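Local coordinates for VAL-1 (Chlorella virus, PDB 3GNE), which probably depolymerises alginate as a polysaccharide lyase of family 14 (EC 4.2.2.3), with modes of action that depend on pH, at residues T6-K14 with V31-V40; A72-P82 with V232-Y243. One frame throughout, in Å; residues are numbered along the deposited sequence. Where two conformers were deposited one is given.

Contact 1: residues T6-K14 with V31-V40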
loop_
_atom_site.group_PDB
_atom_site.type_symbol
_atom_site.label_atom_id
_atom_site.label_comp_id
_atom_site.label_asym_id
_atom_site.label_seq_id
_atom_site.Cartn_x
_atom_site.Cartn_y
_atom_site.Cartn_z
ATOM N N THR A 6 -10.417 4.169 12.532
ATOM C CA THR A 6 -10.601 4.796 11.221
ATOM C C THR A 6 -9.902 6.156 11.261
ATOM O O THR A 6 -10.140 6.926 12.202
ATOM C CB THR A 6 -12.099 4.991 10.966
ATOM O OG1 THR A 6 -12.743 3.714 10.964
ATOM C CG2 THR A 6 -12.313 5.690 9.603
ATOM N N LEU A 7 -9.083 6.435 10.262
ATOM C CA LEU A 7 -8.412 7.722 10.235
ATOM C C LEU A 7 -9.410 8.835 10.050
ATOM O O LEU A 7 -10.249 8.797 9.136
ATOM C CB LEU A 7 -7.432 7.681 9.092
ATOM C CG LEU A 7 -6.674 8.984 8.822
ATOM C CD1 LEU A 7 -5.868 9.479 10.047
ATOM C CD2 LEU A 7 -5.761 8.766 7.614
ATOM N N ASP A 8 -9.319 9.875 10.900
ATOM C CA ASP A 8 -10.114 11.070 10.674
ATOM C C ASP A 8 -9.330 12.022 9.784
ATOM O O ASP A 8 -8.305 12.619 10.179
ATOM C CB ASP A 8 -10.351 11.706 12.042
ATOM C CG ASP A 8 -11.198 12.949 11.938
ATOM O OD1 ASP A 8 -11.613 13.449 13.033
ATOM O OD2 ASP A 8 -11.464 13.473 10.821
ATOM N N LEU A 9 -9.746 12.188 8.532
ATOM C CA LEU A 9 -8.982 13.002 7.591
ATOM C C LEU A 9 -8.987 14.484 7.974
ATOM O O LEU A 9 -8.138 15.241 7.518
ATOM C CB LEU A 9 -9.530 12.878 6.162
ATOM C CG LEU A 9 -9.305 11.500 5.556
ATOM C CD1 LEU A 9 -10.022 11.470 4.214
ATOM C CD2 LEU A 9 -7.838 11.163 5.401
ATOM N N ASN A 10 -9.923 14.885 8.834
ATOM C CA ASN A 10 -9.844 16.263 9.319
ATOM C C ASN A 10 -8.661 16.481 10.255
ATOM O O ASN A 10 -8.310 17.643 10.571
ATOM C CB ASN A 10 -11.134 16.600 10.070
ATOM C CG ASN A 10 -12.303 16.645 9.095
ATOM O OD1 ASN A 10 -13.378 16.154 9.424
ATOM N ND2 ASN A 10 -12.008 17.193 7.936
ATOM N N LEU A 11 -8.030 15.368 10.667
ATOM C CA LEU A 11 -6.793 15.524 11.461
ATOM C C LEU A 11 -5.529 15.156 10.670
ATOM O O LEU A 11 -4.438 15.027 11.275
ATOM C CB LEU A 11 -6.910 14.584 12.692
ATOM C CG LEU A 11 -8.105 14.907 13.624
ATOM C CD1 LEU A 11 -8.158 13.863 14.740
ATOM C CD2 LEU A 11 -8.002 16.298 14.179
ATOM N N LEU A 12 -5.615 14.954 9.339
ATOM C CA LEU A 12 -4.507 14.406 8.592
ATOM C C LEU A 12 -3.190 15.179 8.790
ATOM O O LEU A 12 -2.172 14.497 8.923
ATOM C CB LEU A 12 -4.868 14.423 7.095
ATOM C CG LEU A 12 -3.840 13.703 6.191
ATOM C CD1 LEU A 12 -3.704 12.246 6.529
ATOM C CD2 LEU A 12 -4.293 13.925 4.762
ATOM N N THR A 13 -3.269 16.500 8.844
ATOM C CA THR A 13 -2.014 17.268 8.996
ATOM C C THR A 13 -1.912 17.835 10.404
ATOM O O THR A 13 -1.145 18.773 10.579
ATOM C CB THR A 13 -1.924 18.407 7.970
ATOM O OG1 THR A 13 -3.105 19.254 8.132
ATOM C CG2 THR A 13 -1.880 17.896 6.551
ATOM N N LYS A 14 -2.642 17.298 11.373
ATOM C CA LYS A 14 -2.653 17.725 12.764
ATOM C C LYS A 14 -2.348 16.533 13.644
ATOM O O LYS A 14 -2.687 16.558 14.835
ATOM C CB LYS A 14 -4.030 18.309 13.167
ATOM C CG LYS A 14 -4.480 19.444 12.286
ATOM C CD LYS A 14 -5.845 20.026 12.721
ATOM C CE LYS A 14 -6.467 20.672 11.487
ATOM N NZ LYS A 14 -7.494 21.719 11.649
ATOM N N VAL A 31 -7.656 17.490 1.314
ATOM C CA VAL A 31 -8.817 16.953 2.019
ATOM C C VAL A 31 -10.038 17.799 1.674
ATOM O O VAL A 31 -10.020 19.021 1.743
ATOM C CB VAL A 31 -8.570 16.932 3.559
ATOM C CG1 VAL A 31 -9.791 16.517 4.344
ATOM C CG2 VAL A 31 -7.439 15.962 3.848
ATOM N N THR A 32 -11.117 17.132 1.267
ATOM C CA THR A 32 -12.319 17.832 0.812
ATOM C C THR A 32 -13.473 16.897 0.989
ATOM O O THR A 32 -13.370 15.827 1.603
ATOM C CB THR A 32 -12.102 18.315 -0.637
ATOM O OG1 THR A 32 -13.167 19.203 -1.009
ATOM C CG2 THR A 32 -12.077 17.146 -1.611
ATOM N N THR A 33 -14.619 17.372 0.480
ATOM C CA THR A 33 -15.824 16.564 0.506
ATOM C C THR A 33 -16.235 16.206 -0.919
ATOM O O THR A 33 -16.247 17.099 -1.767
ATOM C CB THR A 33 -16.960 17.366 1.163
ATOM O OG1 THR A 33 -16.592 17.524 2.545
ATOM C CG2 THR A 33 -18.274 16.595 1.153
ATOM N N PHE A 34 -16.549 14.930 -1.092
ATOM C CA PHE A 34 -16.929 14.478 -2.445
ATOM C C PHE A 34 -17.944 13.391 -2.231
ATOM O O PHE A 34 -17.729 12.483 -1.386
ATOM C CB PHE A 34 -15.699 14.038 -3.264
ATOM C CG PHE A 34 -16.086 13.356 -4.590
ATOM C CD1 PHE A 34 -16.459 14.167 -5.667
ATOM C CD2 PHE A 34 -16.089 12.005 -4.755
ATOM C CE1 PHE A 34 -16.850 13.590 -6.878
ATOM C CE2 PHE A 34 -16.471 11.408 -5.935
ATOM C CZ PHE A 34 -16.872 12.219 -6.988
ATOM N N ASP A 35 -19.094 13.434 -2.918
ATOM C CA ASP A 35 -20.097 12.377 -2.804
ATOM C C ASP A 35 -20.501 12.123 -1.343
ATOM O O ASP A 35 -20.732 10.965 -0.951
ATOM C CB ASP A 35 -19.575 11.064 -3.395
ATOM C CG ASP A 35 -20.658 10.052 -3.645
ATOM O OD1 ASP A 35 -21.835 10.462 -3.846
ATOM O OD2 ASP A 35 -20.381 8.833 -3.651
ATOM N N GLY A 36 -20.573 13.213 -0.572
ATOM C CA GLY A 36 -21.066 13.131 0.798
ATOM C C GLY A 36 -20.072 12.566 1.785
ATOM O O GLY A 36 -20.427 12.303 2.943
ATOM N N LYS A 37 -18.831 12.358 1.349
ATOM C CA LYS A 37 -17.799 11.771 2.184
ATOM C C LYS A 37 -16.617 12.707 2.351
ATOM O O LYS A 37 -16.360 13.567 1.464
ATOM C CB LYS A 37 -17.264 10.483 1.553
ATOM C CG LYS A 37 -18.326 9.420 1.287
ATOM C CD LYS A 37 -17.705 8.268 0.497
ATOM C CE LYS A 37 -18.769 7.256 0.058
ATOM N NZ LYS A 37 -19.293 6.525 1.247
ATOM N N ARG A 38 -15.905 12.520 3.484
ATOM C CA ARG A 38 -14.672 13.290 3.684
ATOM C C ARG A 38 -13.575 12.492 2.988
ATOM O O ARG A 38 -13.465 11.315 3.348
ATOM C CB ARG A 38 -14.400 13.508 5.180
ATOM C CG ARG A 38 -13.433 14.660 5.400
ATOM C CD ARG A 38 -14.112 15.992 5.116
ATOM N NE ARG A 38 -13.283 17.135 5.422
ATOM C CZ ARG A 38 -13.207 18.320 4.843
ATOM N NH1 ARG A 38 -13.954 18.644 3.812
ATOM N NH2 ARG A 38 -12.372 19.267 5.259
ATOM N N VAL A 39 -12.893 13.084 2.026
ATOM C CA VAL A 39 -11.960 12.353 1.194
ATOM C C VAL A 39 -10.666 13.129 1.052
ATOM O O VAL A 39 -10.565 14.292 1.393
ATOM C CB VAL A 39 -12.561 12.168 -0.232
ATOM C CG1 VAL A 39 -13.964 11.578 -0.157
ATOM C CG2 VAL A 39 -12.556 13.478 -1.000
ATOM N N VAL A 40 -9.648 12.430 0.489
ATOM C CA VAL A 40 -8.523 13.157 -0.092
ATOM C C VAL A 40 -8.713 13.086 -1.607
ATOM O O VAL A 40 -8.856 12.008 -2.188
ATOM C CB VAL A 40 -7.154 12.580 0.298
ATOM C CG1 VAL A 40 -6.058 13.477 -0.286
ATOM C CG2 VAL A 40 -7.005 12.504 1.810
#
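Leu9 packs against a beta hairpin of the concanavalin-like beta sandwich. The hairpin joins strands 31-34 and 37-40 through a type I' turn from Phe34 to Lys37. Leu9 CD1 reaches the backbone of the second strand, 3.6 Å from Arg38 O. Leu9 CD2 meets Val40 CG2 at 3.9 Å, and the two side chains cross at about a right angle. Val31 divides its methyls between two leucines. Its CG1 is 4.1 Å from Leu9 CB, and its CG2 is 3.9 Å from Leu12 CD2. Val31 CG1 stands opposite the backbone N (chi1 174°), which turns CG2 to the Leu12 side. At the exposed margin the Asn10 amide lies at the edge of the Arg38 guanidinium, the two planes 43° apart.

The next shell holds these groups in place. Arg38 NH1 gives a hydrogen bond of 3.1 Å to Thr33 OG1, which lies in the guanidinium plane. This bond ties the arginine head to the partner strand of the hairpin. Arg38 O, the carbonyl that Leu9 CD1 touches, accepts a hydrogen bond from the Thr236 hydroxyl. Deeper in, Leu12 rests on Val21, Met26 and Phe61, and Val40 on Phe59. The leucine-valine patch therefore runs on into the interior between the sheets. The 6-14 loop keeps its own shape by a short 3-10 turn, with Leu12 N bonded to Leu9 O. An Asx turn that starts at Asp8 overlaps it: Asn10 N donates to Asp8 OD2 over 2.9 Å, arriving 42° out of the carboxylate plane.

Contact 2: residues A72-P82 with V232-Y243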
loop_
_atom_site.group_PDB
_atom_site.type_symbol
_atom_site.label_atom_id
_atom_site.label_comp_id
_atom_site.label_asym_id
_atom_site.label_seq_id
_atom_site.Cartn_x
_atom_site.Cartn_y
_atom_site.Cartn_z
ATOM N N ALA A 72 0.397 -8.893 12.991
ATOM C CA ALA A 72 -0.574 -9.149 11.895
ATOM C C ALA A 72 -1.535 -7.998 11.884
ATOM O O ALA A 72 -2.143 -7.703 12.925
ATOM C CB ALA A 72 -1.301 -10.477 12.142
ATOM N N ILE A 73 -1.695 -7.343 10.726
ATOM C CA ILE A 73 -2.617 -6.236 10.665
ATOM C C ILE A 73 -3.105 -6.058 9.236
ATOM O O ILE A 73 -2.379 -6.449 8.293
ATOM C CB ILE A 73 -1.891 -4.957 11.162
ATOM C CG1 ILE A 73 -2.861 -3.901 11.683
ATOM C CG2 ILE A 73 -0.973 -4.367 10.094
ATOM C CD1 ILE A 73 -3.626 -4.321 12.913
ATOM N N THR A 74 -4.258 -5.432 9.107
ATOM C CA THR A 74 -4.811 -5.098 7.790
ATOM C C THR A 74 -5.056 -3.595 7.735
ATOM O O THR A 74 -5.461 -2.976 8.720
ATOM C CB THR A 74 -6.092 -5.914 7.602
ATOM O OG1 THR A 74 -5.645 -7.284 7.494
ATOM C CG2 THR A 74 -6.826 -5.498 6.336
ATOM N N PHE A 75 -4.774 -3.016 6.567
ATOM C CA PHE A 75 -5.188 -1.647 6.311
ATOM C C PHE A 75 -6.142 -1.663 5.119
ATOM O O PHE A 75 -6.039 -2.529 4.211
ATOM C CB PHE A 75 -3.967 -0.745 6.006
ATOM C CG PHE A 75 -3.255 -0.412 7.337
ATOM C CD1 PHE A 75 -3.715 0.646 8.101
ATOM C CD2 PHE A 75 -2.177 -1.167 7.761
ATOM C CE1 PHE A 75 -3.140 0.942 9.339
ATOM C CE2 PHE A 75 -1.550 -0.884 8.974
ATOM C CZ PHE A 75 -2.018 0.199 9.690
ATOM N N ALA A 76 -7.068 -0.729 5.149
ATOM C CA ALA A 76 -8.130 -0.718 4.129
ATOM C C ALA A 76 -8.471 0.729 3.783
ATOM O O ALA A 76 -8.250 1.639 4.596
ATOM C CB ALA A 76 -9.355 -1.436 4.665
ATOM N N TRP A 77 -8.964 0.938 2.588
ATOM C CA TRP A 77 -9.361 2.279 2.134
ATOM C C TRP A 77 -10.296 2.090 0.953
ATOM O O TRP A 77 -10.422 0.960 0.434
ATOM C CB TRP A 77 -8.169 3.169 1.715
ATOM C CG TRP A 77 -7.276 2.497 0.708
ATOM C CD1 TRP A 77 -7.378 2.564 -0.662
ATOM C CD2 TRP A 77 -6.158 1.644 0.967
ATOM N NE1 TRP A 77 -6.379 1.807 -1.263
ATOM C CE2 TRP A 77 -5.618 1.231 -0.276
ATOM C CE3 TRP A 77 -5.545 1.184 2.168
ATOM C CZ2 TRP A 77 -4.505 0.385 -0.389
ATOM C CZ3 TRP A 77 -4.432 0.343 2.036
ATOM C CH2 TRP A 77 -3.932 -0.046 0.802
ATOM N N GLU A 78 -10.938 3.172 0.564
ATOM C CA GLU A 78 -11.799 3.127 -0.621
ATOM C C GLU A 78 -11.323 4.145 -1.619
ATOM O O GLU A 78 -10.829 5.213 -1.233
ATOM C CB GLU A 78 -13.267 3.445 -0.243
ATOM C CG GLU A 78 -13.733 2.362 0.783
ATOM C CD GLU A 78 -15.115 2.684 1.291
ATOM O OE1 GLU A 78 -15.862 3.404 0.614
ATOM O OE2 GLU A 78 -15.529 2.194 2.350
ATOM N N VAL A 79 -11.451 3.831 -2.914
ATOM C CA VAL A 79 -11.016 4.804 -3.949
ATOM C C VAL A 79 -12.025 4.896 -5.077
ATOM O O VAL A 79 -12.595 3.922 -5.526
ATOM C CB VAL A 79 -9.640 4.364 -4.469
ATOM C CG1 VAL A 79 -9.734 2.965 -5.103
ATOM C CG2 VAL A 79 -9.097 5.397 -5.455
ATOM N N PHE A 80 -12.270 6.130 -5.491
ATOM C CA PHE A 80 -13.194 6.473 -6.563
ATOM C C PHE A 80 -12.383 7.057 -7.735
ATOM O O PHE A 80 -11.699 8.079 -7.560
ATOM C CB PHE A 80 -14.177 7.486 -6.022
ATOM C CG PHE A 80 -15.359 7.843 -6.916
ATOM C CD1 PHE A 80 -16.631 7.378 -6.560
ATOM C CD2 PHE A 80 -15.272 8.620 -8.050
ATOM C CE1 PHE A 80 -17.726 7.737 -7.313
ATOM C CE2 PHE A 80 -16.364 8.985 -8.818
ATOM C CZ PHE A 80 -17.619 8.544 -8.458
ATOM N N TYR A 81 -12.490 6.381 -8.864
ATOM C CA TYR A 81 -11.878 6.796 -10.139
ATOM C C TYR A 81 -12.988 7.324 -11.047
ATOM O O TYR A 81 -13.752 6.470 -11.548
ATOM C CB TYR A 81 -11.200 5.599 -10.792
ATOM C CG TYR A 81 -9.946 5.184 -10.013
ATOM C CD1 TYR A 81 -8.817 6.027 -10.125
ATOM C CD2 TYR A 81 -9.871 4.026 -9.248
ATOM C CE1 TYR A 81 -7.651 5.654 -9.431
ATOM C CE2 TYR A 81 -8.706 3.689 -8.556
ATOM C CZ TYR A 81 -7.613 4.523 -8.675
ATOM O OH TYR A 81 -6.432 4.229 -7.994
ATOM N N PRO A 82 -13.083 8.618 -11.266
ATOM C CA PRO A 82 -14.109 9.097 -12.182
ATOM C C PRO A 82 -13.925 8.491 -13.560
ATOM O O PRO A 82 -12.793 8.268 -13.993
ATOM C CB PRO A 82 -13.852 10.607 -12.232
ATOM C CG PRO A 82 -13.203 10.919 -10.895
ATOM C CD PRO A 82 -12.296 9.702 -10.670
ATOM N N VAL A 232 -7.651 13.218 -11.426
ATOM C CA VAL A 232 -7.817 13.047 -9.993
ATOM C C VAL A 232 -8.516 11.754 -9.650
ATOM O O VAL A 232 -9.274 11.197 -10.449
ATOM C CB VAL A 232 -8.607 14.202 -9.351
ATOM C CG1 VAL A 232 -8.041 15.563 -9.776
ATOM C CG2 VAL A 232 -10.069 14.137 -9.713
ATOM N N ALA A 233 -8.267 11.275 -8.448
ATOM C CA ALA A 233 -8.994 10.180 -7.841
ATOM C C ALA A 233 -9.299 10.593 -6.410
ATOM O O ALA A 233 -8.630 11.477 -5.861
ATOM C CB ALA A 233 -8.206 8.882 -7.892
ATOM N N TYR A 234 -10.261 9.922 -5.791
ATOM C CA TYR A 234 -10.590 10.266 -4.414
ATOM C C TYR A 234 -10.403 9.060 -3.494
ATOM O O TYR A 234 -10.853 7.963 -3.820
ATOM C CB TYR A 234 -12.041 10.753 -4.295
ATOM C CG TYR A 234 -12.367 11.893 -5.222
ATOM C CD1 TYR A 234 -12.196 13.217 -4.824
ATOM C CD2 TYR A 234 -12.853 11.630 -6.513
ATOM C CE1 TYR A 234 -12.490 14.269 -5.693
ATOM C CE2 TYR A 234 -13.157 12.667 -7.360
ATOM C CZ TYR A 234 -12.982 13.977 -6.947
ATOM O OH TYR A 234 -13.314 14.994 -7.846
ATOM N N PHE A 235 -9.769 9.271 -2.356
ATOM C CA PHE A 235 -9.551 8.211 -1.387
ATOM C C PHE A 235 -10.276 8.547 -0.090
ATOM O O PHE A 235 -10.332 9.688 0.338
ATOM C CB PHE A 235 -8.010 8.098 -1.083
ATOM C CG PHE A 235 -7.246 7.504 -2.260
ATOM C CD1 PHE A 235 -7.067 6.147 -2.407
ATOM C CD2 PHE A 235 -6.704 8.376 -3.218
ATOM C CE1 PHE A 235 -6.345 5.617 -3.483
ATOM C CE2 PHE A 235 -5.983 7.865 -4.298
ATOM C CZ PHE A 235 -5.804 6.481 -4.446
ATOM N N THR A 236 -10.823 7.523 0.545
ATOM C CA THR A 236 -11.579 7.784 1.782
ATOM C C THR A 236 -11.575 6.564 2.656
ATOM O O THR A 236 -11.221 5.477 2.227
ATOM C CB THR A 236 -13.032 8.218 1.418
ATOM O OG1 THR A 236 -13.670 8.764 2.582
ATOM C CG2 THR A 236 -13.838 7.027 0.861
ATOM N N ASN A 237 -12.028 6.745 3.904
ATOM C CA ASN A 237 -12.317 5.648 4.805
ATOM C C ASN A 237 -11.085 4.772 5.028
ATOM O O ASN A 237 -11.145 3.541 4.872
ATOM C CB ASN A 237 -13.502 4.793 4.296
ATOM C CG ASN A 237 -14.121 4.042 5.457
ATOM O OD1 ASN A 237 -13.977 4.395 6.627
ATOM N ND2 ASN A 237 -14.834 2.946 5.116
ATOM N N PHE A 238 -9.985 5.382 5.394
ATOM C CA PHE A 238 -8.778 4.630 5.744
ATOM C C PHE A 238 -8.988 3.961 7.096
ATOM O O PHE A 238 -9.309 4.630 8.083
ATOM C CB PHE A 238 -7.581 5.597 5.862
ATOM C CG PHE A 238 -7.128 6.132 4.517
ATOM C CD1 PHE A 238 -6.125 5.470 3.818
ATOM C CD2 PHE A 238 -7.668 7.277 3.955
ATOM C CE1 PHE A 238 -5.671 6.017 2.583
ATOM C CE2 PHE A 238 -7.255 7.811 2.759
ATOM C CZ PHE A 238 -6.248 7.152 2.063
ATOM N N GLN A 239 -8.850 2.638 7.163
ATOM C CA GLN A 239 -9.093 1.855 8.347
ATOM C C GLN A 239 -7.911 0.944 8.646
ATOM O O GLN A 239 -7.236 0.458 7.757
ATOM C CB GLN A 239 -10.352 0.961 8.153
ATOM C CG GLN A 239 -11.602 1.805 7.953
ATOM C CD GLN A 239 -12.820 0.959 7.686
ATOM O OE1 GLN A 239 -12.678 0.012 6.902
ATOM N NE2 GLN A 239 -13.975 1.243 8.261
ATOM N N MET A 240 -7.756 0.747 9.963
ATOM C CA MET A 240 -6.827 -0.261 10.456
ATOM C C MET A 240 -7.689 -1.408 10.986
ATOM O O MET A 240 -8.575 -1.127 11.824
ATOM C CB MET A 240 -5.892 0.273 11.536
ATOM C CG MET A 240 -4.818 -0.747 11.888
ATOM S SD MET A 240 -3.605 -0.191 13.097
ATOM C CE MET A 240 -4.664 0.082 14.589
ATOM N N LYS A 241 -7.468 -2.624 10.534
ATOM C CA LYS A 241 -8.377 -3.733 10.835
ATOM C C LYS A 241 -7.605 -4.930 11.366
ATOM O O LYS A 241 -6.419 -5.054 11.058
ATOM C CB LYS A 241 -9.150 -4.148 9.568
ATOM C CG LYS A 241 -9.990 -2.987 8.991
ATOM C CD LYS A 241 -10.739 -3.396 7.709
ATOM C CE LYS A 241 -11.751 -4.485 8.015
ATOM N NZ LYS A 241 -12.573 -4.805 6.799
ATOM N N LYS A 242 -8.325 -5.771 12.086
ATOM C CA LYS A 242 -7.692 -7.046 12.478
ATOM C C LYS A 242 -7.325 -7.838 11.238
ATOM O O LYS A 242 -8.059 -7.865 10.219
ATOM C CB LYS A 242 -8.718 -7.729 13.384
ATOM C CG LYS A 242 -8.737 -7.001 14.760
ATOM C CD LYS A 242 -9.962 -7.309 15.580
ATOM C CE LYS A 242 -10.310 -6.335 16.697
ATOM N NZ LYS A 242 -10.627 -4.965 16.189
ATOM N N TYR A 243 -6.206 -8.556 11.292
ATOM C CA TYR A 243 -5.892 -9.537 10.229
ATOM C C TYR A 243 -6.904 -10.696 10.328
ATOM O O TYR A 243 -6.983 -11.337 11.364
ATOM C CB TYR A 243 -4.461 -10.040 10.389
ATOM C CG TYR A 243 -4.031 -10.892 9.233
ATOM C CD1 TYR A 243 -3.390 -10.346 8.146
ATOM C CD2 TYR A 243 -4.212 -12.262 9.262
ATOM C CE1 TYR A 243 -2.969 -11.113 7.084
ATOM C CE2 TYR A 243 -3.815 -13.071 8.192
ATOM C CZ TYR A 243 -3.191 -12.481 7.122
ATOM O OH TYR A 243 -2.804 -13.263 6.068
HETATM O O HOH W 1 -4.613 -8.413 13.752
#
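Thr74 O accepts from Lys241 N at 2.7 Å, and the CA-H of Met240 also turns to this oxygen. The bond belongs to an antiparallel pair, strands 72-80 and 232-241, in one sheet of the concanavalin-like beta sandwich. A beta bulge interrupts the ladder: Ala76 pairs with Gln239, but Glu78 pairs with Thr236. Asn237, in the bulge, has a left-handed backbone. Its side chain comes up beside Glu78, and ND2 donates to Glu78 OE2 over 2.9 Å. The bond is nearly straight (168°). The carboxylate oxygen lies in the amide plane of Asn237. The donor stands 48° out of the carboxylate plane, and the two planes are almost perpendicular.

The face carrying Phe75, Val79 and Phe235 is buried. Val79 CG2 sits over one face of the Phe235 ring, 3.7 Å from its centroid, in a CH-pi contact. Val79 CG1 takes the place between backbone N and carbonyl carbon (chi1 61°), and CG2 is the methyl left to cover the ring. Trp77 CD1 comes to the edge of the same ring, 4.0 Å from Phe235 CD1. Trp77 CB in turn lies over the face of Phe238. Phe75 stacks on Phe215 of the opposite sheet, and Tyr81 OH bonds to His93 there. On the other face, Lys241 NZ forms a salt bridge with Glu169, and Thr74 OG1 is hydrogen-bonded to Tyr189. Past the last direct backbone bond a water links the two segments: it donates to Ala72 O at 2.7 Å and accepts from Tyr243 N at 2.9 Å.

Overall arrangement
From the N terminus, strand 3-6 pairs with strand 231-241, and the chain then enters the 6-14 loop. Contact 1 closes a short excursion through strand 21-25 of the other sheet and returns at hairpin 31-40. Contact 2 opens later, at 72-82, and closes about 150 residues after that segment ends, when most of both sheets has been built. The two are in series and neither nests in the other. They meet on strand 231-241, which pairs with 37-44 as well as 72-80. Val40 N probably bonds to Phe235 O at 2.8 Å there. Contact 1 thus packs the N-terminal loop against a border hairpin, and contact 2 joins the C-terminal strand to the sheet interior.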